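Local coordinates for alanine racemase 1 (PDB 4Y2W), which belongs to the alanine racemase family and joins an eight-stranded beta/alpha barrel to a C-terminal domain rich in beta strands, forming a two-chain assembly, at residues A[103-108]-A[137-142]; A[163-168]-A[202-207]; A[167-172]-A[181-186]. The protein carries 1 engineered substitution. All coordinates share one frame; numbering follows the deposited sequence.

Overall arrangement
All three contacts are buried and lie on the same side of the chain's centre, in the beta/alpha barrel. Contact 2 is the regular one: two adjacent parallel barrel strands held by backbone hydrogen bonds. Contact 1 sets the end of another barrel strand against a loop through aromatic and aliphatic packing, without a hydrogen bond between its segments. In contact 3, which shares Ser167 and His168 with contact 2, a loop is tied to a helix by one glutamine side chain. Contacts 1 and 2 meet through a probable hydrogen bond between the hydroxyls of Thr105 and Tyr166, while contacts 1 and 3 both touch the second subunit. Surface character appears mainly at Pro202 of contact 2.

Contact 1: A[103-108]-A[137-142]; sequences TQTVYD and GRIGYI
The Tyr107 ring lies with one face against the backbone of Gly140, whose N sits 3.7 Å above the ring plane and over its centre. The Ile139 side chain crosses that of Tyr107 at about a right angle, at the ring's far end: its CB is 3.8 Å from Tyr107 CZ, and its CG2 lies 3.5 Å from Tyr107 OH. The Tyr141 ring takes Tyr107 O over one face, offset toward the rim near CE1. Tyr107 CB makes a CH-pi contact with this ring, 4.3 Å from its centroid and 22° off the normal. A chi1 of 51° places Tyr107 CG between its backbone N and carbonyl carbon, 3.7 Å from Gly140 CA. At Gly140's backbone angles a CB would jam against the preceding carbonyl oxygen. No hydrogen bond crosses the contact; Tyr141 OH is near Asp108 N at a poor angle and is hydrogen-bonded to Glu150 OE1. From the second subunit, His256 meets the Tyr107 ring edge-to-face. Arg138, preceding Ile139, lines the alanine pocket. Strand 103-106 runs between barrel strands 83-85 and 126-131, Asp108 N-caps helix 109-121 through a weak bond from Tyr111 N to OD2, and Tyr141 packs on helix 144-155.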
ATOM      1  N   THR A 103     -23.309  -9.929  -8.347  1.00 44.94           N
ATOM      2  CA  THR A 103     -23.100 -11.325  -8.693  1.00 44.10           C
ATOM      3  C   THR A 103     -22.068 -11.927  -7.737  1.00 44.42           C
ATOM      4  O   THR A 103     -21.037 -11.309  -7.455  1.00 44.05           O
ATOM      5  CB  THR A 103     -22.624 -11.470 -10.152  1.00 43.92           C
ATOM      6  OG1 THR A 103     -23.417 -10.632 -11.001  1.00 43.27           O
ATOM      7  CG2 THR A 103     -22.730 -12.911 -10.620  1.00 43.77           C
ATOM      8  N   GLN A 104     -22.359 -13.128  -7.245  1.00 44.25           N
ATOM      9  CA  GLN A 104     -21.524 -13.796  -6.251  1.00 45.50           C
ATOM     10  C   GLN A 104     -20.976 -15.124  -6.768  1.00 47.13           C
ATOM     11  O   GLN A 104     -21.655 -15.858  -7.484  1.00 48.08           O
ATOM     12  CB  GLN A 104     -22.331 -14.043  -4.971  1.00 45.41           C
ATOM     13  CG  GLN A 104     -21.555 -14.702  -3.832  1.00 44.72           C
ATOM     14  CD  GLN A 104     -20.383 -13.863  -3.353  1.00 44.39           C
ATOM     15  OE1 GLN A 104     -20.509 -12.650  -3.168  1.00 43.82           O
ATOM     16  NE2 GLN A 104     -19.239 -14.506  -3.145  1.00 43.77           N
ATOM     17  N   THR A 105     -19.741 -15.424  -6.383  1.00 47.90           N
ATOM     18  CA  THR A 105     -19.111 -16.692  -6.710  1.00 47.91           C
ATOM     19  C   THR A 105     -19.573 -17.768  -5.732  1.00 48.22           C
ATOM     20  O   THR A 105     -19.636 -17.530  -4.525  1.00 48.43           O
ATOM     21  CB  THR A 105     -17.579 -16.561  -6.667  1.00 47.63           C
ATOM     22  OG1 THR A 105     -17.161 -15.633  -7.675  1.00 47.31           O
ATOM     23  CG2 THR A 105     -16.911 -17.902  -6.912  1.00 48.15           C
ATOM     24  N   VAL A 106     -19.893 -18.950  -6.259  1.00 48.76           N
ATOM     25  CA  VAL A 106     -20.380 -20.065  -5.443  1.00 49.20           C
ATOM     26  C   VAL A 106     -19.764 -21.390  -5.895  1.00 49.19           C
ATOM     27  O   VAL A 106     -19.709 -21.681  -7.088  1.00 48.95           O
ATOM     28  CB  VAL A 106     -21.919 -20.185  -5.518  1.00 48.72           C
ATOM     29  CG1 VAL A 106     -22.418 -21.290  -4.591  1.00 48.99           C
ATOM     30  CG2 VAL A 106     -22.579 -18.855  -5.179  1.00 48.19           C
ATOM     31  N   TYR A 107     -19.297 -22.184  -4.936  1.00 49.37           N
ATOM     32  CA  TYR A 107     -18.806 -23.532  -5.226  1.00 50.96           C
ATOM     33  C   TYR A 107     -19.081 -24.527  -4.086  1.00 50.68           C
ATOM     34  O   TYR A 107     -18.303 -25.453  -3.859  1.00 49.90           O
ATOM     35  CB  TYR A 107     -17.310 -23.496  -5.580  1.00 52.39           C
ATOM     36  CG  TYR A 107     -16.449 -22.753  -4.579  1.00 52.79           C
ATOM     37  CD1 TYR A 107     -15.895 -23.407  -3.484  1.00 52.95           C
ATOM     38  CD2 TYR A 107     -16.187 -21.393  -4.731  1.00 52.79           C
ATOM     39  CE1 TYR A 107     -15.109 -22.727  -2.569  1.00 53.86           C
ATOM     40  CE2 TYR A 107     -15.403 -20.706  -3.820  1.00 53.03           C
ATOM     41  CZ  TYR A 107     -14.866 -21.378  -2.742  1.00 53.49           C
ATOM     42  OH  TYR A 107     -14.087 -20.704  -1.834  1.00 54.00           O
ATOM     43  N   ASP A 108     -20.193 -24.331  -3.380  1.00 50.72           N
ATOM     44  CA  ASP A 108     -20.720 -25.339  -2.461  0.99 51.91           C
ATOM     45  C   ASP A 108     -22.197 -25.057  -2.177  1.00 53.38           C
ATOM     46  O   ASP A 108     -22.628 -23.899  -2.176  1.00 54.25           O
ATOM     47  CB  ASP A 108     -19.901 -25.430  -1.165  0.92 51.97           C
ATOM     48  CG  ASP A 108     -20.090 -24.232  -0.261  0.78 52.86           C
ATOM     49  OD1 ASP A 108     -19.828 -23.098  -0.712  0.60 53.50           O
ATOM     50  OD2 ASP A 108     -20.505 -24.431   0.902  1.00 53.32           O
ATOM     51  N   GLY A 137      -5.925 -25.177  -8.207  1.00 50.60           N
ATOM     52  CA  GLY A 137      -5.942 -25.601  -6.802  1.00 49.44           C
ATOM     53  C   GLY A 137      -6.279 -24.500  -5.806  1.00 48.92           C
ATOM     54  O   GLY A 137      -5.970 -24.619  -4.621  1.00 47.88           O
ATOM     55  N   ARG A 138      -6.932 -23.439  -6.277  1.00 48.02           N
ATOM     56  CA  ARG A 138      -7.177 -22.249  -5.465  1.00 46.97           C
ATOM     57  C   ARG A 138      -8.596 -22.263  -4.881  1.00 47.29           C
ATOM     58  O   ARG A 138      -8.764 -22.580  -3.700  1.00 47.47           O
ATOM     59  CB  ARG A 138      -6.897 -20.996  -6.297  1.00 45.79           C
ATOM     60  CG  ARG A 138      -7.021 -19.678  -5.558  1.00 44.83           C
ATOM     61  CD  ARG A 138      -6.502 -18.536  -6.420  1.00 44.42           C
ATOM     62  NE  ARG A 138      -7.441 -18.155  -7.474  1.00 43.04           N
ATOM     63  CZ  ARG A 138      -7.227 -17.190  -8.366  1.00 42.07           C
ATOM     64  NH1 ARG A 138      -6.098 -16.490  -8.350  1.00 43.16           N
ATOM     65  NH2 ARG A 138      -8.146 -16.925  -9.285  1.00 41.49           N
ATOM     66  N   ILE A 139      -9.608 -21.927  -5.685  1.00 46.51           N
ATOM     67  CA  ILE A 139     -11.006 -22.109  -5.273  1.00 47.01           C
ATOM     68  C   ILE A 139     -11.824 -22.756  -6.384  1.00 47.19           C
ATOM     69  O   ILE A 139     -11.433 -22.730  -7.553  1.00 47.40           O
ATOM     70  CB  ILE A 139     -11.698 -20.790  -4.831  1.00 46.80           C
ATOM     71  CG1 ILE A 139     -11.643 -19.726  -5.929  1.00 46.98           C
ATOM     72  CG2 ILE A 139     -11.078 -20.260  -3.549  1.00 46.96           C
ATOM     73  CD1 ILE A 139     -12.743 -18.689  -5.813  1.00 46.97           C
ATOM     74  N   GLY A 140     -12.964 -23.327  -5.999  1.00 47.28           N
ATOM     75  CA  GLY A 140     -13.874 -23.984  -6.928  1.00 47.67           C
ATOM     76  C   GLY A 140     -13.980 -25.467  -6.653  1.00 48.51           C
ATOM     77  O   GLY A 140     -13.221 -26.018  -5.853  1.00 48.57           O
ATOM     78  N   TYR A 141     -14.931 -26.116  -7.319  1.00 49.82           N
ATOM     79  CA  TYR A 141     -15.103 -27.561  -7.201  1.00 50.02           C
ATOM     80  C   TYR A 141     -13.902 -28.305  -7.769  1.00 49.83           C
ATOM     81  O   TYR A 141     -13.387 -27.942  -8.829  1.00 48.11           O
ATOM     82  CB  TYR A 141     -16.349 -28.021  -7.958  1.00 50.06           C
ATOM     83  CG  TYR A 141     -17.652 -27.651  -7.302  1.00 49.74           C
ATOM     84  CD1 TYR A 141     -18.088 -28.318  -6.162  1.00 49.90           C
ATOM     85  CD2 TYR A 141     -18.463 -26.652  -7.835  1.00 49.87           C
ATOM     86  CE1 TYR A 141     -19.289 -27.992  -5.561  1.00 49.97           C
ATOM     87  CE2 TYR A 141     -19.668 -26.317  -7.243  1.00 50.01           C
ATOM     88  CZ  TYR A 141     -20.078 -26.988  -6.108  1.00 50.07           C
ATOM     89  OH  TYR A 141     -21.277 -26.653  -5.521  1.00 50.46           O
ATOM     90  N   ILE A 142     -13.468 -29.343  -7.061  1.00 51.26           N
ATOM     91  CA  ILE A 142     -12.466 -30.278  -7.584  1.00 54.91           C
ATOM     92  C   ILE A 142     -13.084 -31.648  -7.893  1.00 56.93           C
ATOM     93  O   ILE A 142     -12.671 -32.306  -8.849  1.00 58.10           O
ATOM     94  CB  ILE A 142     -11.235 -30.428  -6.653  1.00 55.56           C
ATOM     95  CG1 ILE A 142     -11.644 -30.788  -5.218  1.00 56.23           C
ATOM     96  CG2 ILE A 142     -10.415 -29.146  -6.665  1.00 54.48           C
ATOM     97  CD1 ILE A 142     -10.496 -31.285  -4.366  1.00 56.81           C
TER

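Contact 2: A[163-168]-A[202-207]; sequences EGIYSH and PLKHIA
Tyr166 and His205 pack side by side on one face of two neighbouring parallel strands, which belong to the beta-alpha-beta unit of strand 160-166, helix 177-195 and strand 203-208 in the barrel. This is the closely packed part: both residues are buried, and Tyr166 CB stands over the centre of the His205 imidazole in a CH-pi contact. The two rings are nearly parallel, with planes at 11°, but slide apart until they barely overlap. His205 chi1 of 53° sets CG between its backbone N and carbonyl carbon. Between the backbones, Leu203 N donates to Glu163 O, Ile165 N to Leu203 O at 2.8 Å, and His205 N to Ile165 O at 3.3 Å; Ser167 N to His205 O is weak. At the Pro202 end the side chains meet less closely and the contact borders solvent: Leu203 CD2 comes to 4.2 Å from Glu163 OE1, which is hydrogen-bonded to Tyr62 OH and His129 NE2. On the other face Ile165 packs toward Phe187 and Ile191 of helix 177-195, while Lys204 forms a salt bridge with Asp221. Farther along, next to His168 of the alanine pocket, Ser167 CB meets Ile206 CD1 at 3.8 Å.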
ATOM      1  N   GLU A 163     -26.462 -17.740 -13.675  1.00 53.35           N
ATOM      2  CA  GLU A 163     -26.068 -16.988 -14.868  1.00 52.31           C
ATOM      3  C   GLU A 163     -24.734 -17.420 -15.471  1.00 52.37           C
ATOM      4  O   GLU A 163     -24.601 -17.481 -16.693  1.00 53.24           O
ATOM      5  CB  GLU A 163     -25.992 -15.498 -14.538  1.00 52.12           C
ATOM      6  CG  GLU A 163     -25.748 -14.597 -15.738  1.00 52.02           C
ATOM      7  CD  GLU A 163     -25.540 -13.152 -15.341  1.00 51.80           C
ATOM      8  OE1 GLU A 163     -24.529 -12.856 -14.674  1.00 52.26           O
ATOM      9  OE2 GLU A 163     -26.385 -12.309 -15.700  1.00 52.41           O
ATOM     10  N   GLY A 164     -23.742 -17.689 -14.628  1.00 52.07           N
ATOM     11  CA  GLY A 164     -22.394 -17.973 -15.117  1.00 51.53           C
ATOM     12  C   GLY A 164     -21.715 -19.180 -14.509  1.00 51.85           C
ATOM     13  O   GLY A 164     -22.150 -19.725 -13.492  1.00 51.66           O
ATOM     14  N   ILE A 165     -20.641 -19.605 -15.163  1.00 51.92           N
ATOM     15  CA  ILE A 165     -19.784 -20.674 -14.665  1.00 51.62           C
ATOM     16  C   ILE A 165     -18.384 -20.423 -15.213  1.00 51.21           C
ATOM     17  O   ILE A 165     -18.227 -20.139 -16.402  1.00 51.72           O
ATOM     18  CB  ILE A 165     -20.304 -22.076 -15.067  1.00 51.26           C
ATOM     19  CG1 ILE A 165     -19.362 -23.169 -14.550  1.00 51.55           C
ATOM     20  CG2 ILE A 165     -20.471 -22.194 -16.576  1.00 51.58           C
ATOM     21  CD1 ILE A 165     -19.981 -24.550 -14.513  1.00 51.18           C
ATOM     22  N   TYR A 166     -17.372 -20.498 -14.353  1.00 50.68           N
ATOM     23  CA  TYR A 166     -16.020 -20.151 -14.778  1.00 49.52           C
ATOM     24  C   TYR A 166     -14.913 -20.888 -14.053  1.00 48.26           C
ATOM     25  O   TYR A 166     -15.138 -21.540 -13.031  1.00 47.26           O
ATOM     26  CB  TYR A 166     -15.803 -18.639 -14.668  1.00 50.03           C
ATOM     27  CG  TYR A 166     -15.701 -18.086 -13.262  1.00 50.33           C
ATOM     28  CD1 TYR A 166     -16.825 -17.959 -12.456  1.00 50.54           C
ATOM     29  CD2 TYR A 166     -14.475 -17.667 -12.746  1.00 50.81           C
ATOM     30  CE1 TYR A 166     -16.732 -17.441 -11.173  1.00 51.09           C
ATOM     31  CE2 TYR A 166     -14.371 -17.150 -11.466  1.00 50.47           C
ATOM     32  CZ  TYR A 166     -15.502 -17.037 -10.684  1.00 50.90           C
ATOM     33  OH  TYR A 166     -15.396 -16.524  -9.412  1.00 49.99           O
ATOM     34  N   SER A 167     -13.720 -20.779 -14.630  1.00 47.97           N
ATOM     35  CA  SER A 167     -12.499 -21.352 -14.077  1.00 48.03           C
ATOM     36  C   SER A 167     -11.345 -20.380 -14.347  1.00 48.53           C
ATOM     37  O   SER A 167     -11.567 -19.271 -14.840  1.00 46.49           O
ATOM     38  CB  SER A 167     -12.224 -22.721 -14.706  1.00 47.86           C
ATOM     39  OG  SER A 167     -11.212 -23.417 -14.000  1.00 47.58           O
ATOM     40  N   HIS A 168     -10.123 -20.801 -14.025  1.00 50.63           N
ATOM     41  CA  HIS A 168      -8.943 -19.937 -14.117  1.00 51.46           C
ATOM     42  C   HIS A 168      -7.713 -20.757 -14.510  1.00 49.97           C
ATOM     43  O   HIS A 168      -7.464 -21.818 -13.929  1.00 49.66           O
ATOM     44  CB  HIS A 168      -8.712 -19.251 -12.765  1.00 53.13           C
ATOM     45  CG  HIS A 168      -7.903 -17.992 -12.845  1.00 55.29           C
ATOM     46  ND1 HIS A 168      -8.479 -16.745 -12.949  1.00 56.68           N
ATOM     47  CD2 HIS A 168      -6.565 -17.787 -12.817  1.00 56.34           C
ATOM     48  CE1 HIS A 168      -7.531 -15.825 -12.995  1.00 56.99           C
ATOM     49  NE2 HIS A 168      -6.360 -16.432 -12.916  1.00 56.95           N
ATOM     50  N   PRO A 202     -25.657 -19.456 -19.473  1.00 57.00           N
ATOM     51  CA  PRO A 202     -25.350 -18.504 -20.551  1.00 57.06           C
ATOM     52  C   PRO A 202     -23.922 -17.956 -20.576  1.00 58.34           C
ATOM     53  O   PRO A 202     -23.406 -17.675 -21.660  1.00 59.09           O
ATOM     54  CB  PRO A 202     -26.362 -17.367 -20.341  1.00 56.67           C
ATOM     55  CG  PRO A 202     -26.932 -17.558 -18.981  1.00 56.31           C
ATOM     56  CD  PRO A 202     -26.763 -18.996 -18.612  1.00 56.34           C
ATOM     57  N   LEU A 203     -23.290 -17.802 -19.412  1.00 58.81           N
ATOM     58  CA  LEU A 203     -21.947 -17.213 -19.345  1.00 59.46           C
ATOM     59  C   LEU A 203     -20.872 -18.211 -18.911  1.00 58.67           C
ATOM     60  O   LEU A 203     -20.630 -18.418 -17.721  1.00 57.76           O
ATOM     61  CB  LEU A 203     -21.944 -15.976 -18.439  1.00 61.39           C
ATOM     62  CG  LEU A 203     -22.232 -14.643 -19.145  1.00 63.42           C
ATOM     63  CD1 LEU A 203     -23.521 -14.694 -19.957  1.00 63.94           C
ATOM     64  CD2 LEU A 203     -22.277 -13.505 -18.134  1.00 63.60           C
ATOM     65  N   LYS A 204     -20.246 -18.835 -19.903  1.00 58.60           N
ATOM     66  CA  LYS A 204     -19.069 -19.668 -19.692  1.00 58.39           C
ATOM     67  C   LYS A 204     -17.847 -18.816 -20.005  1.00 56.49           C
ATOM     68  O   LYS A 204     -17.779 -18.194 -21.072  1.00 55.47           O
ATOM     69  CB  LYS A 204     -19.100 -20.895 -20.609  1.00 60.39           C
ATOM     70  CG  LYS A 204     -20.416 -21.666 -20.583  1.00 61.25           C
ATOM     71  CD  LYS A 204     -20.376 -22.923 -21.442  1.00 61.57           C
ATOM     72  CE  LYS A 204     -20.290 -22.629 -22.936  1.00 61.21           C
ATOM     73  NZ  LYS A 204     -21.498 -21.936 -23.459  1.00 61.39           N
ATOM     74  N   HIS A 205     -16.896 -18.772 -19.076  1.00 54.35           N
ATOM     75  CA  HIS A 205     -15.672 -17.987 -19.265  1.00 52.78           C
ATOM     76  C   HIS A 205     -14.510 -18.550 -18.466  1.00 51.69           C
ATOM     77  O   HIS A 205     -14.701 -19.159 -17.418  1.00 52.82           O
ATOM     78  CB  HIS A 205     -15.903 -16.511 -18.916  1.00 52.47           C
ATOM     79  CG  HIS A 205     -16.490 -16.283 -17.557  1.00 52.36           C
ATOM     80  ND1 HIS A 205     -15.799 -15.652 -16.546  1.00 52.05           N
ATOM     81  CD2 HIS A 205     -17.710 -16.578 -17.048  1.00 51.79           C
ATOM     82  CE1 HIS A 205     -16.564 -15.576 -15.470  1.00 50.96           C
ATOM     83  NE2 HIS A 205     -17.728 -16.132 -15.750  1.00 50.84           N
ATOM     84  N   ILE A 206     -13.303 -18.353 -18.985  1.00 50.56           N
ATOM     85  CA  ILE A 206     -12.100 -18.927 -18.380  1.00 49.88           C
ATOM     86  C   ILE A 206     -10.821 -18.113 -18.632  1.00 49.87           C
ATOM     87  O   ILE A 206      -9.882 -18.175 -17.839  1.00 49.70           O
ATOM     88  CB  ILE A 206     -11.911 -20.384 -18.868  1.00 49.66           C
ATOM     89  CG1 ILE A 206     -10.844 -21.113 -18.044  1.00 50.54           C
ATOM     90  CG2 ILE A 206     -11.571 -20.421 -20.354  1.00 49.66           C
ATOM     91  CD1 ILE A 206     -10.847 -22.614 -18.244  1.00 50.36           C
ATOM     92  N   ALA A 207     -10.789 -17.342 -19.717  1.00 50.94           N
ATOM     93  CA  ALA A 207      -9.568 -16.675 -20.159  1.00 52.01           C
ATOM     94  C   ALA A 207      -9.277 -15.367 -19.419  1.00 53.24           C
ATOM     95  O   ALA A 207     -10.113 -14.458 -19.388  1.00 51.54           O
ATOM     96  CB  ALA A 207      -9.640 -16.415 -21.658  1.00 51.58           C
TER

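Contact 3: A[167-172]-A[181-186]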
ATOM      1  N   SER A 167     -13.720 -20.779 -14.630  1.00 47.97           N
ATOM      2  CA  SER A 167     -12.499 -21.352 -14.077  1.00 48.03           C
ATOM      3  C   SER A 167     -11.345 -20.380 -14.347  1.00 48.53           C
ATOM      4  O   SER A 167     -11.567 -19.271 -14.840  1.00 46.49           O
ATOM      5  CB  SER A 167     -12.224 -22.721 -14.706  1.00 47.86           C
ATOM      6  OG  SER A 167     -11.212 -23.417 -14.000  1.00 47.58           O
ATOM      7  N   HIS A 168     -10.123 -20.801 -14.025  1.00 50.63           N
ATOM      8  CA  HIS A 168      -8.943 -19.937 -14.117  1.00 51.46           C
ATOM      9  C   HIS A 168      -7.713 -20.757 -14.510  1.00 49.97           C
ATOM     10  O   HIS A 168      -7.464 -21.818 -13.929  1.00 49.66           O
ATOM     11  CB  HIS A 168      -8.712 -19.251 -12.765  1.00 53.13           C
ATOM     12  CG  HIS A 168      -7.903 -17.992 -12.845  1.00 55.29           C
ATOM     13  ND1 HIS A 168      -8.479 -16.745 -12.949  1.00 56.68           N
ATOM     14  CD2 HIS A 168      -6.565 -17.787 -12.817  1.00 56.34           C
ATOM     15  CE1 HIS A 168      -7.531 -15.825 -12.995  1.00 56.99           C
ATOM     16  NE2 HIS A 168      -6.360 -16.432 -12.916  1.00 56.95           N
ATOM     17  N   PHE A 169      -6.953 -20.267 -15.490  1.00 48.70           N
ATOM     18  CA  PHE A 169      -5.752 -20.964 -15.962  1.00 48.55           C
ATOM     19  C   PHE A 169      -4.605 -20.816 -14.965  1.00 48.77           C
ATOM     20  O   PHE A 169      -4.352 -19.717 -14.469  1.00 48.36           O
ATOM     21  CB  PHE A 169      -5.302 -20.437 -17.333  1.00 47.99           C
ATOM     22  CG  PHE A 169      -6.206 -20.832 -18.469  1.00 48.22           C
ATOM     23  CD1 PHE A 169      -6.436 -22.172 -18.761  1.00 48.30           C
ATOM     24  CD2 PHE A 169      -6.809 -19.867 -19.264  1.00 47.89           C
ATOM     25  CE1 PHE A 169      -7.262 -22.538 -19.810  1.00 47.62           C
ATOM     26  CE2 PHE A 169      -7.634 -20.228 -20.317  1.00 47.70           C
ATOM     27  CZ  PHE A 169      -7.860 -21.565 -20.590  1.00 47.73           C
ATOM     28  N   ALA A 170      -3.904 -21.918 -14.698  1.00 48.48           N
ATOM     29  CA  ALA A 170      -2.800 -21.933 -13.736  1.00 48.77           C
ATOM     30  C   ALA A 170      -1.467 -21.478 -14.327  1.00 48.94           C
ATOM     31  O   ALA A 170      -0.643 -20.912 -13.611  1.00 49.58           O
ATOM     32  CB  ALA A 170      -2.647 -23.320 -13.133  1.00 49.22           C
ATOM     33  N   ALA A 171      -1.250 -21.726 -15.618  1.00 49.41           N
ATOM     34  CA  ALA A 171       0.029 -21.399 -16.257  1.00 49.68           C
ATOM     35  C   ALA A 171      -0.140 -20.844 -17.672  1.00 50.06           C
ATOM     36  O   ALA A 171       0.603 -21.216 -18.582  1.00 50.93           O
ATOM     37  CB  ALA A 171       0.935 -22.624 -16.268  1.00 49.49           C
ATOM     38  N   ALA A 172      -1.105 -19.945 -17.847  1.00 51.33           N
ATOM     39  CA  ALA A 172      -1.294 -19.253 -19.124  1.00 53.06           C
ATOM     40  C   ALA A 172      -0.235 -18.161 -19.322  1.00 54.24           C
ATOM     41  O   ALA A 172       0.248 -17.953 -20.440  1.00 56.01           O
ATOM     42  CB  ALA A 172      -2.693 -18.661 -19.208  1.00 53.40           C
ATOM     43  N   LYS A 181      -4.672 -26.349 -22.436  1.00 64.76           N
ATOM     44  CA  LYS A 181      -5.548 -27.223 -23.222  1.00 64.89           C
ATOM     45  C   LYS A 181      -6.207 -28.253 -22.302  1.00 62.79           C
ATOM     46  O   LYS A 181      -7.403 -28.518 -22.419  1.00 63.03           O
ATOM     47  CB  LYS A 181      -4.762 -27.927 -24.344  1.00 66.59           C
ATOM     48  CG  LYS A 181      -5.563 -28.234 -25.606  1.00 67.28           C
ATOM     49  CD  LYS A 181      -6.297 -29.565 -25.536  1.00 68.16           C
ATOM     50  CE  LYS A 181      -7.164 -29.793 -26.769  1.00 68.88           C
ATOM     51  NZ  LYS A 181      -8.297 -28.825 -26.870  1.00 68.05           N
ATOM     52  N   GLU A 182      -5.425 -28.810 -21.381  1.00 60.22           N
ATOM     53  CA  GLU A 182      -5.924 -29.797 -20.423  1.00 60.35           C
ATOM     54  C   GLU A 182      -7.000 -29.218 -19.510  1.00 59.83           C
ATOM     55  O   GLU A 182      -8.023 -29.858 -19.278  1.00 60.04           O
ATOM     56  CB  GLU A 182      -4.771 -30.351 -19.581  1.00 61.78           C
ATOM     57  CG  GLU A 182      -5.191 -31.348 -18.509  1.00 63.07           C
ATOM     58  CD  GLU A 182      -4.013 -31.933 -17.753  1.00 64.74           C
ATOM     59  OE1 GLU A 182      -2.870 -31.473 -17.963  1.00 65.71           O
ATOM     60  OE2 GLU A 182      -4.234 -32.856 -16.941  1.00 66.05           O
ATOM     61  N   GLN A 183      -6.756 -28.018 -18.986  1.00 59.82           N
ATOM     62  CA  GLN A 183      -7.709 -27.348 -18.098  1.00 59.43           C
ATOM     63  C   GLN A 183      -8.989 -26.987 -18.840  1.00 58.81           C
ATOM     64  O   GLN A 183     -10.089 -27.103 -18.296  1.00 58.43           O
ATOM     65  CB  GLN A 183      -7.102 -26.078 -17.491  1.00 59.45           C
ATOM     66  CG  GLN A 183      -5.987 -26.313 -16.486  1.00 59.07           C
ATOM     67  CD  GLN A 183      -5.589 -25.043 -15.756  1.00 59.98           C
ATOM     68  OE1 GLN A 183      -4.535 -24.462 -16.024  1.00 60.35           O
ATOM     69  NE2 GLN A 183      -6.435 -24.598 -14.832  1.00 60.47           N
ATOM     70  N   PHE A 184      -8.838 -26.540 -20.083  1.00 58.90           N
ATOM     71  CA  PHE A 184      -9.979 -26.163 -20.912  1.00 60.23           C
ATOM     72  C   PHE A 184     -10.902 -27.356 -21.175  1.00 61.44           C
ATOM     73  O   PHE A 184     -12.114 -27.251 -21.015  1.00 61.48           O
ATOM     74  CB  PHE A 184      -9.499 -25.564 -22.234  1.00 60.22           C
ATOM     75  CG  PHE A 184     -10.606 -25.022 -23.090  1.00 60.74           C
ATOM     76  CD1 PHE A 184     -11.165 -23.783 -22.818  1.00 60.24           C
ATOM     77  CD2 PHE A 184     -11.090 -25.752 -24.168  1.00 60.90           C
ATOM     78  CE1 PHE A 184     -12.189 -23.282 -23.602  1.00 60.34           C
ATOM     79  CE2 PHE A 184     -12.112 -25.255 -24.955  1.00 60.15           C
ATOM     80  CZ  PHE A 184     -12.663 -24.018 -24.672  1.00 60.50           C
ATOM     81  N   ASP A 185     -10.316 -28.488 -21.564  1.00 62.26           N
ATOM     82  CA  ASP A 185     -11.086 -29.701 -21.852  1.00 61.35           C
ATOM     83  C   ASP A 185     -11.873 -30.179 -20.629  1.00 61.31           C
ATOM     84  O   ASP A 185     -13.073 -30.438 -20.734  1.00 61.76           O
ATOM     85  CB  ASP A 185     -10.170 -30.822 -22.370  1.00 60.80           C
ATOM     86  CG  ASP A 185      -9.628 -30.546 -23.772  1.00 60.62           C
ATOM     87  OD1 ASP A 185     -10.035 -29.547 -24.404  1.00 60.36           O
ATOM     88  OD2 ASP A 185      -8.789 -31.337 -24.246  1.00 60.13           O
ATOM     89  N   LYS A 186     -11.210 -30.285 -19.477  1.00 61.02           N
ATOM     90  CA  LYS A 186     -11.889 -30.654 -18.227  1.00 61.02           C
ATOM     91  C   LYS A 186     -13.114 -29.783 -17.992  1.00 60.51           C
ATOM     92  O   LYS A 186     -14.187 -30.281 -17.647  1.00 60.01           O
ATOM     93  CB  LYS A 186     -10.955 -30.506 -17.028  1.00 62.39           C
ATOM     94  CG  LYS A 186      -9.932 -31.614 -16.883  1.00 65.18           C
ATOM     95  CD  LYS A 186      -9.286 -31.561 -15.509  1.00 67.57           C
ATOM     96  CE  LYS A 186      -8.140 -32.551 -15.392  1.00 69.78           C
ATOM     97  NZ  LYS A 186      -7.500 -32.495 -14.050  1.00 69.95           N
TER
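A loop-to-helix contact carried mainly by the amide of Gln183 fastens residues 167-172, just after barrel strand 160-166, to helix 177-195, which follows them in the chain. Ala170 N donates to Gln183 OE1 at 2.9 Å in an almost straight bond, 177° at the hydrogen, and it arrives in the carbonyl plane on a lone pair. The other end of the amide sends NE2 to His168 O at 3.1 Å, a weaker, bent bond. Gln183 reaches the loop with an extended chain, CD anti to CA (chi2 -171°). Phe169 turns a ring edge to this group: its CD1 is 4.0 Å from Gln183 OE1, with ring and amide planes 87° apart, and its CE1 lies 4.5 Å from Phe184 CB. On the outer side of the helix, Lys181 NZ makes a salt bridge to the syn lone pair of Asp185 OD1, one turn on. Gln183 NE2 also bonds to Thr134 OG1, and His168 touches the bound alanine. With the buried amide held at its oxygen by Ala170 N and at its nitrogen by Thr134 and, weakly, by His168 O, its rotation would be restricted, consistent with a second-shell part in positioning that pocket residue.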